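PDB 1UP7: 6-phospho-beta-glucosidase BglT from Thermotoga maritima, which hydrolyses cellobiose 6'-phosphate to glucose 6-phosphate and glucose, using NAD+ and a manganese ion as cofactors. Local coordinates for residues 190-195 with 332-337; 195-200 with 359-364. One frame throughout, in Å; residues are numbered along the deposited sequence.

Interaction 1 (190-195 with 332-337); sequences YGLNHL and YVLEIP. With G6P (6-O-phosphono-alpha-D-glucopyranose), chain J.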
ATOM      1  N   TYR A 190       1.313  19.267  -6.725  1.00 16.73           N
ATOM      2  CA  TYR A 190       1.252  17.891  -7.216  1.00 17.22           C
ATOM      3  C   TYR A 190       0.290  17.788  -8.377  1.00 17.27           C
ATOM      4  O   TYR A 190      -0.587  18.626  -8.567  1.00 17.61           O
ATOM      5  CB  TYR A 190       0.829  16.909  -6.107  1.00 16.81           C
ATOM      6  CG  TYR A 190      -0.472  17.298  -5.406  1.00 17.37           C
ATOM      7  CD1 TYR A 190      -0.498  18.275  -4.404  1.00 15.66           C
ATOM      8  CD2 TYR A 190      -1.665  16.691  -5.755  1.00 16.02           C
ATOM      9  CE1 TYR A 190      -1.700  18.614  -3.777  1.00 16.37           C
ATOM     10  CE2 TYR A 190      -2.838  17.026  -5.142  1.00 16.63           C
ATOM     11  CZ  TYR A 190      -2.861  17.987  -4.158  1.00 16.84           C
ATOM     12  OH  TYR A 190      -4.060  18.307  -3.577  1.00 18.53           O
ATOM     13  N   GLY A 191       0.447  16.717  -9.119  1.00 17.52           N
ATOM     14  CA  GLY A 191      -0.428  16.377 -10.214  1.00 17.67           C
ATOM     15  C   GLY A 191       0.429  15.792 -11.316  1.00 18.35           C
ATOM     16  O   GLY A 191       1.520  15.256 -11.106  1.00 17.91           O
ATOM     17  N   LEU A 192      -0.104  15.882 -12.513  1.00 18.61           N
ATOM     18  CA  LEU A 192       0.610  15.445 -13.677  1.00 19.24           C
ATOM     19  C   LEU A 192       1.044  16.720 -14.393  1.00 19.30           C
ATOM     20  O   LEU A 192       0.468  17.780 -14.214  1.00 18.57           O
ATOM     21  CB  LEU A 192      -0.330  14.626 -14.552  1.00 18.75           C
ATOM     22  CG  LEU A 192      -0.339  13.096 -14.414  1.00 21.10           C
ATOM     23  CD1 LEU A 192       0.100  12.512 -13.073  1.00 16.56           C
ATOM     24  CD2 LEU A 192      -1.654  12.519 -14.893  1.00 19.29           C
ATOM     25  N   ASN A 193       2.091  16.605 -15.176  1.00 19.81           N
ATOM     26  CA  ASN A 193       2.458  17.638 -16.131  1.00 20.47           C
ATOM     27  C   ASN A 193       1.252  18.164 -16.923  1.00 20.24           C
ATOM     28  O   ASN A 193       0.514  17.390 -17.519  1.00 20.27           O
ATOM     29  CB  ASN A 193       3.523  17.050 -17.058  1.00 20.81           C
ATOM     30  CG  ASN A 193       4.135  18.074 -17.997  1.00 23.00           C
ATOM     31  OD1 ASN A 193       4.213  17.826 -19.192  1.00 27.44           O
ATOM     32  ND2 ASN A 193       4.574  19.218 -17.468  1.00 23.72           N
ATOM     33  N   HIS A 194       1.030  19.474 -16.908  1.00 20.31           N
ATOM     34  CA  HIS A 194      -0.193  20.067 -17.475  1.00 20.85           C
ATOM     35  C   HIS A 194      -1.485  19.673 -16.812  1.00 20.13           C
ATOM     36  O   HIS A 194      -2.546  19.836 -17.419  1.00 20.65           O
ATOM     37  CB  HIS A 194      -0.302  19.754 -18.974  1.00 21.76           C
ATOM     38  CG  HIS A 194       0.851  20.289 -19.746  1.00 25.25           C
ATOM     39  ND1 HIS A 194       1.607  19.517 -20.598  1.00 29.41           N
ATOM     40  CD2 HIS A 194       1.446  21.505 -19.703  1.00 27.35           C
ATOM     41  CE1 HIS A 194       2.586  20.255 -21.093  1.00 30.32           C
ATOM     42  NE2 HIS A 194       2.514  21.462 -20.557  1.00 28.13           N
ATOM     43  N   LEU A 195      -1.403  19.194 -15.573  1.00 19.26           N
ATOM     44  CA  LEU A 195      -2.552  18.699 -14.832  1.00 18.58           C
ATOM     45  C   LEU A 195      -2.174  18.711 -13.353  1.00 18.53           C
ATOM     46  O   LEU A 195      -2.144  17.684 -12.675  1.00 18.28           O
ATOM     47  CB  LEU A 195      -2.884  17.298 -15.308  1.00 18.26           C
ATOM     48  CG  LEU A 195      -4.289  16.789 -15.018  1.00 18.07           C
ATOM     49  CD1 LEU A 195      -5.276  17.243 -16.063  1.00 16.26           C
ATOM     50  CD2 LEU A 195      -4.282  15.297 -14.893  1.00 14.78           C
ATOM     51  N   TYR A 332       3.314   6.153  -9.517  1.00 18.71           N
ATOM     52  CA  TYR A 332       2.799   7.212 -10.410  1.00 18.51           C
ATOM     53  C   TYR A 332       3.920   8.214 -10.631  1.00 18.60           C
ATOM     54  O   TYR A 332       4.473   8.749  -9.651  1.00 18.94           O
ATOM     55  CB  TYR A 332       1.609   7.953  -9.808  1.00 18.00           C
ATOM     56  CG  TYR A 332       0.216   7.362 -10.014  1.00 17.62           C
ATOM     57  CD1 TYR A 332       0.013   5.978 -10.219  1.00 15.92           C
ATOM     58  CD2 TYR A 332      -0.904   8.197  -9.980  1.00 16.26           C
ATOM     59  CE1 TYR A 332      -1.284   5.452 -10.393  1.00 15.59           C
ATOM     60  CE2 TYR A 332      -2.212   7.688 -10.172  1.00 17.25           C
ATOM     61  CZ  TYR A 332      -2.384   6.321 -10.359  1.00 15.73           C
ATOM     62  OH  TYR A 332      -3.651   5.850 -10.483  1.00 15.27           O
ATOM     63  N   VAL A 333       4.299   8.451 -11.890  1.00 18.01           N
ATOM     64  CA  VAL A 333       5.092   9.648 -12.193  1.00 17.36           C
ATOM     65  C   VAL A 333       4.197  10.880 -12.005  1.00 17.78           C
ATOM     66  O   VAL A 333       3.099  10.961 -12.590  1.00 17.86           O
ATOM     67  CB  VAL A 333       5.689   9.625 -13.625  1.00 17.36           C
ATOM     68  CG1 VAL A 333       6.158  11.005 -14.047  1.00 14.14           C
ATOM     69  CG2 VAL A 333       6.848   8.581 -13.720  1.00 15.95           C
ATOM     70  N   LEU A 334       4.655  11.804 -11.166  1.00 17.39           N
ATOM     71  CA  LEU A 334       3.962  13.046 -10.902  1.00 17.46           C
ATOM     72  C   LEU A 334       4.915  14.214 -11.119  1.00 17.70           C
ATOM     73  O   LEU A 334       6.130  14.033 -11.192  1.00 16.92           O
ATOM     74  CB  LEU A 334       3.475  13.078  -9.443  1.00 17.00           C
ATOM     75  CG  LEU A 334       2.547  11.937  -9.027  1.00 17.11           C
ATOM     76  CD1 LEU A 334       2.280  12.017  -7.521  1.00 16.15           C
ATOM     77  CD2 LEU A 334       1.270  11.944  -9.852  1.00 15.02           C
ATOM     78  N   GLU A 335       4.348  15.412 -11.200  1.00 17.66           N
ATOM     79  CA  GLU A 335       5.133  16.646 -11.179  1.00 17.62           C
ATOM     80  C   GLU A 335       5.029  17.216  -9.749  1.00 17.06           C
ATOM     81  O   GLU A 335       3.952  17.611  -9.320  1.00 17.26           O
ATOM     82  CB  GLU A 335       4.599  17.599 -12.267  1.00 17.23           C
ATOM     83  CG  GLU A 335       5.353  18.910 -12.426  1.00 18.40           C
ATOM     84  CD  GLU A 335       4.861  19.714 -13.632  1.00 19.33           C
ATOM     85  OE1 GLU A 335       3.925  20.535 -13.494  1.00 17.51           O
ATOM     86  OE2 GLU A 335       5.422  19.499 -14.736  1.00 21.34           O
ATOM     87  N   ILE A 336       6.142  17.220  -9.024  1.00 16.59           N
ATOM     88  CA  ILE A 336       6.174  17.397  -7.559  1.00 16.33           C
ATOM     89  C   ILE A 336       7.518  18.014  -7.146  1.00 17.15           C
ATOM     90  O   ILE A 336       8.514  17.865  -7.873  1.00 17.20           O
ATOM     91  CB  ILE A 336       5.970  16.033  -6.807  1.00 15.07           C
ATOM     92  CG1 ILE A 336       6.872  14.930  -7.429  1.00 14.94           C
ATOM     93  CG2 ILE A 336       4.486  15.612  -6.798  1.00 13.26           C
ATOM     94  CD1 ILE A 336       6.799  13.526  -6.708  1.00 14.64           C
ATOM     95  N   PRO A 337       7.558  18.694  -5.998  1.00 16.98           N
ATOM     96  CA  PRO A 337       8.791  19.284  -5.492  1.00 17.16           C
ATOM     97  C   PRO A 337       9.759  18.220  -5.005  1.00 17.57           C
ATOM     98  O   PRO A 337       9.357  17.317  -4.264  1.00 18.18           O
ATOM     99  CB  PRO A 337       8.311  20.108  -4.295  1.00 17.29           C
ATOM    100  CG  PRO A 337       6.814  20.270  -4.507  1.00 17.30           C
ATOM    101  CD  PRO A 337       6.423  18.956  -5.099  1.00 16.92           C
TER
HETATM  102  C1  G6P J1417       3.350  26.510 -22.040  1.00 60.29           C
HETATM  103  C2  G6P J1417       3.474  25.004 -21.678  1.00 59.37           C
HETATM  104  C3  G6P J1417       4.452  24.321 -22.632  1.00 59.26           C
HETATM  105  C4  G6P J1417       3.884  24.457 -24.036  1.00 58.48           C
HETATM  106  C5  G6P J1417       3.830  25.956 -24.389  1.00 58.06           C
HETATM  107  C6  G6P J1417       3.222  26.155 -25.771  1.00 55.32           C
HETATM  108  O1  G6P J1417       2.403  27.241 -21.238  1.00 60.16           O
HETATM  109  O2  G6P J1417       3.913  24.772 -20.340  1.00 58.61           O
HETATM  110  O3  G6P J1417       4.706  22.954 -22.290  1.00 59.68           O
HETATM  111  O4  G6P J1417       4.639  23.677 -24.964  1.00 56.62           O
HETATM  112  O5  G6P J1417       3.027  26.700 -23.436  1.00 59.56           O
HETATM  113  O6  G6P J1417       3.771  27.298 -26.410  1.00 52.15           O
HETATM  114  P   G6P J1417       3.796  27.410 -28.016  1.00 48.03           P
HETATM  115  O1P G6P J1417       4.619  28.637 -28.333  1.00 50.36           O
HETATM  116  O2P G6P J1417       2.434  27.577 -28.673  1.00 47.42           O
HETATM  117  O3P G6P J1417       4.469  26.172 -28.536  1.00 46.24           O
HETATM  118  O   HOH W   1       2.589  21.189 -15.440  1.00 28.80           O
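Glu335 N donates a backbone hydrogen bond to Gly191 O (2.8 Å). Next to it, Tyr190 CA makes a CA-H...O contact with Glu335 O at 3.4 Å. Gly191 turns the corner of the chain with backbone angles that would press a CB against Tyr190 O, and Leu195 O also lies where a CB would be.

The carboxylate of Glu335 carries the other polar contacts. CG lies anti to the backbone N (chi1 -177°) and the chain runs extended beyond it. Asn193 ND2 donates to Glu335 OE2 at 2.9 Å, amide and carboxylate planes 70° apart, though the amide's placing is less certain. Asn318 also donates to OE2, while OE1 is held by Tyr189 OH. A water accepting from His194 N is modelled too close to OE1 for that link to be certain.

Apolar contact is slight: Leu192 CD1 meets Leu334 CD2 at 3.5 Å, and Tyr190 CB meets Ile336 CG2 at 3.9 Å.

A type II turn, Leu192 to Leu195, presents His194, an assigned manganese ligand. Its NE2 is hydrogen-bonded to O3 of glucose 6-phosphate at 3.2 Å, and Tyr243, the proton acceptor, meets its ring. This places Glu335, consistent with a second-shell role, behind the His194 turn of the family 4 glycosidase active site.

Interaction 2 (195-200 with 359-364); sequences LSFIEK and SFIHAV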
ATOM      1  N   LEU A 195      -1.403  19.194 -15.573  1.00 19.26           N
ATOM      2  CA  LEU A 195      -2.552  18.699 -14.832  1.00 18.58           C
ATOM      3  C   LEU A 195      -2.174  18.711 -13.353  1.00 18.53           C
ATOM      4  O   LEU A 195      -2.144  17.684 -12.675  1.00 18.28           O
ATOM      5  CB  LEU A 195      -2.884  17.298 -15.308  1.00 18.26           C
ATOM      6  CG  LEU A 195      -4.289  16.789 -15.018  1.00 18.07           C
ATOM      7  CD1 LEU A 195      -5.276  17.243 -16.063  1.00 16.26           C
ATOM      8  CD2 LEU A 195      -4.282  15.297 -14.893  1.00 14.78           C
ATOM      9  N   SER A 196      -1.831  19.897 -12.879  1.00 18.04           N
ATOM     10  CA  SER A 196      -1.223  20.056 -11.582  1.00 18.29           C
ATOM     11  C   SER A 196      -1.993  21.075 -10.759  1.00 17.62           C
ATOM     12  O   SER A 196      -2.765  21.882 -11.311  1.00 16.72           O
ATOM     13  CB  SER A 196       0.243  20.486 -11.753  1.00 18.76           C
ATOM     14  OG  SER A 196       0.331  21.766 -12.392  1.00 20.14           O
ATOM     15  N   PHE A 197      -1.768  21.009  -9.446  1.00 16.79           N
ATOM     16  CA  PHE A 197      -2.592  21.690  -8.465  1.00 16.97           C
ATOM     17  C   PHE A 197      -1.675  22.230  -7.380  1.00 17.56           C
ATOM     18  O   PHE A 197      -0.714  21.574  -6.985  1.00 17.59           O
ATOM     19  CB  PHE A 197      -3.644  20.724  -7.909  1.00 15.67           C
ATOM     20  CG  PHE A 197      -4.493  20.087  -8.980  1.00 16.23           C
ATOM     21  CD1 PHE A 197      -4.043  18.942  -9.666  1.00 14.86           C
ATOM     22  CD2 PHE A 197      -5.714  20.656  -9.339  1.00 15.50           C
ATOM     23  CE1 PHE A 197      -4.795  18.369 -10.669  1.00 14.29           C
ATOM     24  CE2 PHE A 197      -6.489  20.087 -10.319  1.00 15.86           C
ATOM     25  CZ  PHE A 197      -6.038  18.937 -10.997  1.00 16.68           C
ATOM     26  N   ILE A 198      -1.957  23.431  -6.902  1.00 17.71           N
ATOM     27  CA  ILE A 198      -1.235  23.970  -5.769  1.00 17.92           C
ATOM     28  C   ILE A 198      -2.219  24.106  -4.628  1.00 18.26           C
ATOM     29  O   ILE A 198      -3.280  24.736  -4.774  1.00 18.22           O
ATOM     30  CB  ILE A 198      -0.549  25.338  -6.127  1.00 17.74           C
ATOM     31  CG1 ILE A 198       0.485  25.141  -7.227  1.00 18.51           C
ATOM     32  CG2 ILE A 198       0.105  25.994  -4.881  1.00 16.66           C
ATOM     33  CD1 ILE A 198       0.982  26.432  -7.883  1.00 17.94           C
ATOM     34  N   GLU A 199      -1.848  23.519  -3.500  1.00 18.33           N
ATOM     35  CA  GLU A 199      -2.704  23.479  -2.329  1.00 19.01           C
ATOM     36  C   GLU A 199      -2.251  24.496  -1.291  1.00 18.54           C
ATOM     37  O   GLU A 199      -3.090  25.086  -0.595  1.00 18.90           O
ATOM     38  CB  GLU A 199      -2.703  22.054  -1.760  1.00 19.34           C
ATOM     39  CG  GLU A 199      -3.851  21.718  -0.820  1.00 21.95           C
ATOM     40  CD  GLU A 199      -4.038  20.215  -0.647  1.00 25.56           C
ATOM     41  OE1 GLU A 199      -3.565  19.418  -1.482  1.00 25.42           O
ATOM     42  OE2 GLU A 199      -4.664  19.817   0.337  1.00 29.28           O
ATOM     43  N   LYS A 200      -0.941  24.688  -1.187  1.00 17.78           N
ATOM     44  CA  LYS A 200      -0.358  25.601  -0.194  1.00 18.38           C
ATOM     45  C   LYS A 200       0.774  26.413  -0.798  1.00 17.68           C
ATOM     46  O   LYS A 200       1.517  25.922  -1.641  1.00 17.62           O
ATOM     47  CB  LYS A 200       0.152  24.839   1.068  1.00 18.43           C
ATOM     48  CG  LYS A 200      -0.894  23.881   1.700  1.00 20.03           C
ATOM     49  CD  LYS A 200      -1.256  24.231   3.128  1.00 24.99           C
ATOM     50  CE  LYS A 200      -2.711  24.717   3.290  1.00 28.30           C
ATOM     51  NZ  LYS A 200      -2.786  25.833   4.368  1.00 29.07           N
ATOM     52  N   SER A 359      -9.236  12.959  -8.864  1.00 18.91           N
ATOM     53  CA  SER A 359     -10.160  12.543  -9.903  1.00 19.51           C
ATOM     54  C   SER A 359      -9.498  12.717 -11.267  1.00 19.85           C
ATOM     55  O   SER A 359      -9.593  11.818 -12.128  1.00 20.58           O
ATOM     56  CB  SER A 359     -11.477  13.304  -9.863  1.00 18.72           C
ATOM     57  OG  SER A 359     -11.294  14.695 -10.129  1.00 21.68           O
ATOM     58  N   PHE A 360      -8.808  13.841 -11.467  1.00 19.02           N
ATOM     59  CA  PHE A 360      -8.092  14.028 -12.733  1.00 19.17           C
ATOM     60  C   PHE A 360      -6.817  13.190 -12.835  1.00 19.07           C
ATOM     61  O   PHE A 360      -6.601  12.553 -13.848  1.00 19.41           O
ATOM     62  CB  PHE A 360      -7.763  15.498 -13.006  1.00 19.36           C
ATOM     63  CG  PHE A 360      -8.985  16.373 -13.114  1.00 18.66           C
ATOM     64  CD1 PHE A 360      -9.733  16.405 -14.296  1.00 18.81           C
ATOM     65  CD2 PHE A 360      -9.384  17.151 -12.039  1.00 17.37           C
ATOM     66  CE1 PHE A 360     -10.863  17.206 -14.392  1.00 17.66           C
ATOM     67  CE2 PHE A 360     -10.503  17.961 -12.131  1.00 18.59           C
ATOM     68  CZ  PHE A 360     -11.245  17.976 -13.302  1.00 18.41           C
ATOM     69  N   ILE A 361      -5.987  13.186 -11.793  1.00 18.16           N
ATOM     70  CA  ILE A 361      -4.714  12.507 -11.869  1.00 17.59           C
ATOM     71  C   ILE A 361      -4.870  11.011 -12.174  1.00 18.55           C
ATOM     72  O   ILE A 361      -4.157  10.474 -13.046  1.00 18.24           O
ATOM     73  CB  ILE A 361      -3.895  12.711 -10.574  1.00 18.18           C
ATOM     74  CG1 ILE A 361      -3.594  14.219 -10.322  1.00 17.44           C
ATOM     75  CG2 ILE A 361      -2.642  11.825 -10.586  1.00 14.04           C
ATOM     76  CD1 ILE A 361      -3.050  14.502  -8.916  1.00 16.52           C
ATOM     77  N   HIS A 362      -5.785  10.336 -11.458  1.00 18.07           N
ATOM     78  CA  HIS A 362      -6.001   8.914 -11.659  1.00 17.90           C
ATOM     79  C   HIS A 362      -6.452   8.668 -13.116  1.00 18.41           C
ATOM     80  O   HIS A 362      -5.901   7.824 -13.805  1.00 18.75           O
ATOM     81  CB  HIS A 362      -7.089   8.388 -10.699  1.00 17.29           C
ATOM     82  CG  HIS A 362      -6.618   8.077  -9.319  1.00 16.63           C
ATOM     83  ND1 HIS A 362      -5.571   7.211  -9.059  1.00 15.88           N
ATOM     84  CD2 HIS A 362      -7.090   8.472  -8.108  1.00 16.05           C
ATOM     85  CE1 HIS A 362      -5.407   7.100  -7.752  1.00 13.70           C
ATOM     86  NE2 HIS A 362      -6.326   7.839  -7.152  1.00 16.36           N
ATOM     87  N   ALA A 363      -7.458   9.402 -13.585  1.00 18.20           N
ATOM     88  CA  ALA A 363      -8.031   9.128 -14.911  1.00 19.02           C
ATOM     89  C   ALA A 363      -6.984   9.309 -16.023  1.00 19.26           C
ATOM     90  O   ALA A 363      -6.836   8.481 -16.934  1.00 19.31           O
ATOM     91  CB  ALA A 363      -9.301  10.046 -15.196  1.00 17.64           C
ATOM     92  N   VAL A 364      -6.233  10.394 -15.934  1.00 18.98           N
ATOM     93  CA  VAL A 364      -5.231  10.629 -16.947  1.00 18.66           C
ATOM     94  C   VAL A 364      -4.058   9.661 -16.814  1.00 18.87           C
ATOM     95  O   VAL A 364      -3.502   9.218 -17.828  1.00 19.20           O
ATOM     96  CB  VAL A 364      -4.792  12.095 -16.934  1.00 18.89           C
ATOM     97  CG1 VAL A 364      -3.613  12.324 -17.873  1.00 17.09           C
ATOM     98  CG2 VAL A 364      -6.007  12.974 -17.336  1.00 17.76           C
TER
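Leu195 CD2 lies over the backbone of the 359-364 part of helix 355-376, 3.7 Å from Phe360 O, and overlaps two side chains there. It meets Val364 CG2 at 3.8 Å, the two side chains reaching toward each other tip to tip, and it lies 4.0 Å from Phe360 CB. Leu195 CG stands anti to the backbone N (chi1 -160°), and the methyl beyond it touches residues one helical turn apart, Phe360 and Val364, whose backbones are linked by the helical hydrogen bond from Val364 N to Phe360 O.

Two residues along the strand, Phe197 points to the same helix. Its CZ meets Phe360 CD2 at 3.9 Å, and the two side chains cross at about a right angle. The adjacent ring atom, CE1, approaches Ile361 CG1 at 4.3 Å. The side-chain contacts are all between apolar groups.

Segments 195-200 and 359-364 run nearly antiparallel, 157° between their directions, with axes 9.0 Å apart at closest approach. Tyr247 of helix 245-248 touches both Leu195 and Val364, and Leu248 touches Phe360. Ser196 and Ile198 instead meet helix 166-177, so strand 195-203 lies between that helix and helix 355-376, whose His362 stacks on His362 of a second subunit.

Interactions 1 and 2 have centres about 7 Å apart, share Leu195 and lie in the C-terminal family 4 domain. Along the chain their segments alternate: 190-195, 195-200, 332-337, then 359-364. The turn of interaction 1 leads directly into strand 195-203, so one continuous piece of chain meets first strand 333-341 of the three-stranded sheet and then helix 355-376. The two contacts also touch directly: Gly191 CA packs on Ile361 CD1 and Leu192 CD2 on Val364 CG1, while Tyr190 OH probably hydrogen-bonds to Glu199 OE1, and Tyr332 OH to His362 ND1. Together they join two antiparallel sheets and a subunit-interface helix beside the turn that carries His194 of the active site.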